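Long-range contact in inositol-3-phosphate synthase (Caenorhabditis elegans, PDB 1VKO), which belongs to the myo-inositol-1-phosphate synthase family and binds nicotinamide-adenine-dinucleotide through a Rossmann-like domain: residues K73-G78 and E239-I244. Numbering follows the deposited sequence.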
loop_
_atom_site.group_PDB
_atom_site.type_symbol
_atom_site.label_atom_id
_atom_site.label_comp_id
_atom_site.label_asym_id
_atom_site.label_seq_id
_atom_site.Cartn_x
_atom_site.Cartn_y
_atom_site.Cartn_z
ATOM N N LYS A 73 -40.136 8.129 26.333
ATOM C CA LYS A 73 -39.368 7.334 27.289
ATOM C C LYS A 73 -39.001 6.001 26.664
ATOM O O LYS A 73 -39.893 5.252 26.272
ATOM C CB LYS A 73 -40.099 7.120 28.614
ATOM C CG LYS A 73 -39.141 6.800 29.752
ATOM C CD LYS A 73 -39.657 5.699 30.661
ATOM C CE LYS A 73 -40.463 6.249 31.828
ATOM N NZ LYS A 73 -40.987 5.169 32.738
ATOM N N PRO A 74 -37.698 5.730 26.518
ATOM C CA PRO A 74 -37.253 4.429 26.033
ATOM C C PRO A 74 -37.743 3.327 26.963
ATOM O O PRO A 74 -37.711 3.494 28.180
ATOM C CB PRO A 74 -35.726 4.563 26.028
ATOM C CG PRO A 74 -35.503 6.048 25.829
ATOM C CD PRO A 74 -36.558 6.650 26.717
ATOM N N ARG A 75 -38.227 2.231 26.371
ATOM C CA ARG A 75 -38.720 1.083 27.126
ATOM C C ARG A 75 -37.579 0.250 27.729
ATOM O O ARG A 75 -36.431 0.298 27.243
ATOM C CB ARG A 75 -39.578 0.205 26.226
ATOM C CG ARG A 75 -41.015 0.675 26.099
ATOM C CD ARG A 75 -41.232 1.707 24.996
ATOM N NE ARG A 75 -42.651 2.018 24.787
ATOM C CZ ARG A 75 -43.347 1.691 23.709
ATOM N NH1 ARG A 75 -42.786 1.030 22.700
ATOM N NH2 ARG A 75 -44.609 2.040 23.630
ATOM N N LYS A 76 -37.896 -0.505 28.791
ATOM C CA LYS A 76 -36.913 -1.397 29.428
ATOM C C LYS A 76 -36.602 -2.527 28.472
ATOM O O LYS A 76 -37.508 -3.249 28.048
ATOM C CB LYS A 76 -37.416 -1.947 30.758
ATOM C CG LYS A 76 -36.294 -2.544 31.596
ATOM C CD LYS A 76 -36.809 -3.272 32.841
ATOM C CE LYS A 76 -35.621 -3.792 33.632
ATOM N NZ LYS A 76 -36.015 -4.708 34.733
ATOM N N THR A 77 -35.332 -2.689 28.142
ATOM C CA THR A 77 -34.953 -3.443 26.930
ATOM C C THR A 77 -33.964 -4.582 27.142
ATOM O O THR A 77 -32.860 -4.385 27.620
ATOM C CB THR A 77 -34.431 -2.437 25.875
ATOM O OG1 THR A 77 -35.526 -1.613 25.470
ATOM C CG2 THR A 77 -34.004 -3.107 24.574
ATOM N N GLY A 78 -34.380 -5.787 26.782
ATOM C CA GLY A 78 -33.477 -6.938 26.826
ATOM C C GLY A 78 -33.010 -7.276 25.427
ATOM O O GLY A 78 -33.794 -7.193 24.476
ATOM N N GLU A 239 -38.606 -8.284 33.429
ATOM C CA GLU A 239 -39.769 -7.415 33.367
ATOM C C GLU A 239 -39.597 -6.401 32.233
ATOM O O GLU A 239 -39.865 -5.205 32.386
ATOM C CB GLU A 239 -39.956 -6.725 34.726
ATOM C CG GLU A 239 -41.362 -6.769 35.270
ATOM C CD GLU A 239 -41.361 -6.856 36.789
ATOM O OE1 GLU A 239 -40.779 -5.968 37.456
ATOM O OE2 GLU A 239 -41.929 -7.836 37.310
ATOM N N LEU A 240 -39.155 -6.915 31.093
ATOM C CA LEU A 240 -38.787 -6.132 29.917
ATOM C C LEU A 240 -39.991 -5.704 29.107
ATOM O O LEU A 240 -40.929 -6.462 28.931
ATOM C CB LEU A 240 -37.904 -6.990 29.017
ATOM C CG LEU A 240 -36.648 -7.556 29.682
ATOM C CD1 LEU A 240 -36.035 -8.630 28.810
ATOM C CD2 LEU A 240 -35.618 -6.463 30.007
ATOM N N GLU A 241 -39.949 -4.495 28.577
ATOM C CA GLU A 241 -40.986 -4.058 27.661
ATOM C C GLU A 241 -40.584 -4.171 26.200
ATOM O O GLU A 241 -41.459 -4.076 25.348
ATOM C CB GLU A 241 -41.393 -2.615 27.950
ATOM C CG GLU A 241 -41.954 -2.362 29.346
ATOM C CD GLU A 241 -41.635 -0.958 29.804
ATOM O OE1 GLU A 241 -42.221 -0.006 29.247
ATOM O OE2 GLU A 241 -40.775 -0.807 30.700
ATOM N N CYS A 242 -39.285 -4.318 25.903
ATOM C CA CYS A 242 -38.814 -4.550 24.517
ATOM C C CYS A 242 -37.786 -5.660 24.499
ATOM O O CYS A 242 -36.777 -5.593 25.203
ATOM C CB CYS A 242 -38.192 -3.292 23.905
ATOM S SG CYS A 242 -37.862 -3.384 22.124
ATOM N N VAL A 243 -38.044 -6.689 23.699
ATOM C CA VAL A 243 -37.115 -7.810 23.597
ATOM C C VAL A 243 -36.646 -7.839 22.151
ATOM O O VAL A 243 -37.475 -7.843 21.232
ATOM C CB VAL A 243 -37.799 -9.163 23.946
ATOM C CG1 VAL A 243 -36.857 -10.314 23.749
ATOM C CG2 VAL A 243 -38.274 -9.154 25.370
ATOM N N ILE A 244 -35.331 -7.840 21.968
ATOM C CA ILE A 244 -34.734 -7.939 20.649
ATOM C C ILE A 244 -33.840 -9.170 20.652
ATOM O O ILE A 244 -33.065 -9.386 21.601
ATOM C CB ILE A 244 -33.907 -6.680 20.296
ATOM C CG1 ILE A 244 -34.772 -5.445 20.320
ATOM C CG2 ILE A 244 -33.224 -6.824 18.882
ATOM C CD1 ILE A 244 -33.981 -4.167 20.744
#
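Just before two parallel strands begin, E241 lays its carboxylate against R75 and K76. Its chi1 (-60°) sets CG anti to the carbonyl carbon, and the chain bends at chi2; OE1 lies 3.4 Å from R75 CG, while OE2 takes a weak bond from the backbone N of K76. The R75 and E241 side chains cross at about a right angle; the guanidinium leads away, with R75 NE 4.9 Å from E241 OE1, and no salt bridge forms. The K76 side chain heads for the end of helix 220-238: CG is anti to its own N (chi1 -164°) and the extended chain passes CD by E239 O, 3.6 Å away, to bring NZ to H238 O, where E239 closes a Schellman motif. K76 O accepts two backbone bonds, from E241 N (2.8 Å) and C242 N. G78 N to C242 O and I244 N to G78 O continue the parallel ladder. T77 and C242 share the sheet face covered by helix 440-458: T77 OG1 sits 3.5 Å from C242 CB and donates to R75 O from above the carbonyl plane, while CG2 meets I244 CD1. L240 lies over the other face, its CD2 3.5 Å from G78 N and its CD1 3.7 Å from G78 CA; G78 has no side chain to hinder this approach, and F234 and I155 also touch the leucine. The strands are neighbours in the parallel sheet of the Rossmann-like domain, with 77-82 between 154-159 and 242-247. Backbone bonds and buried apolar packing thus carry the join; at its exposed edge H238 O holds K76 NZ and E241 OE2 has its weak bond, while the R75-E241 pair probably adds only a longer-range attraction.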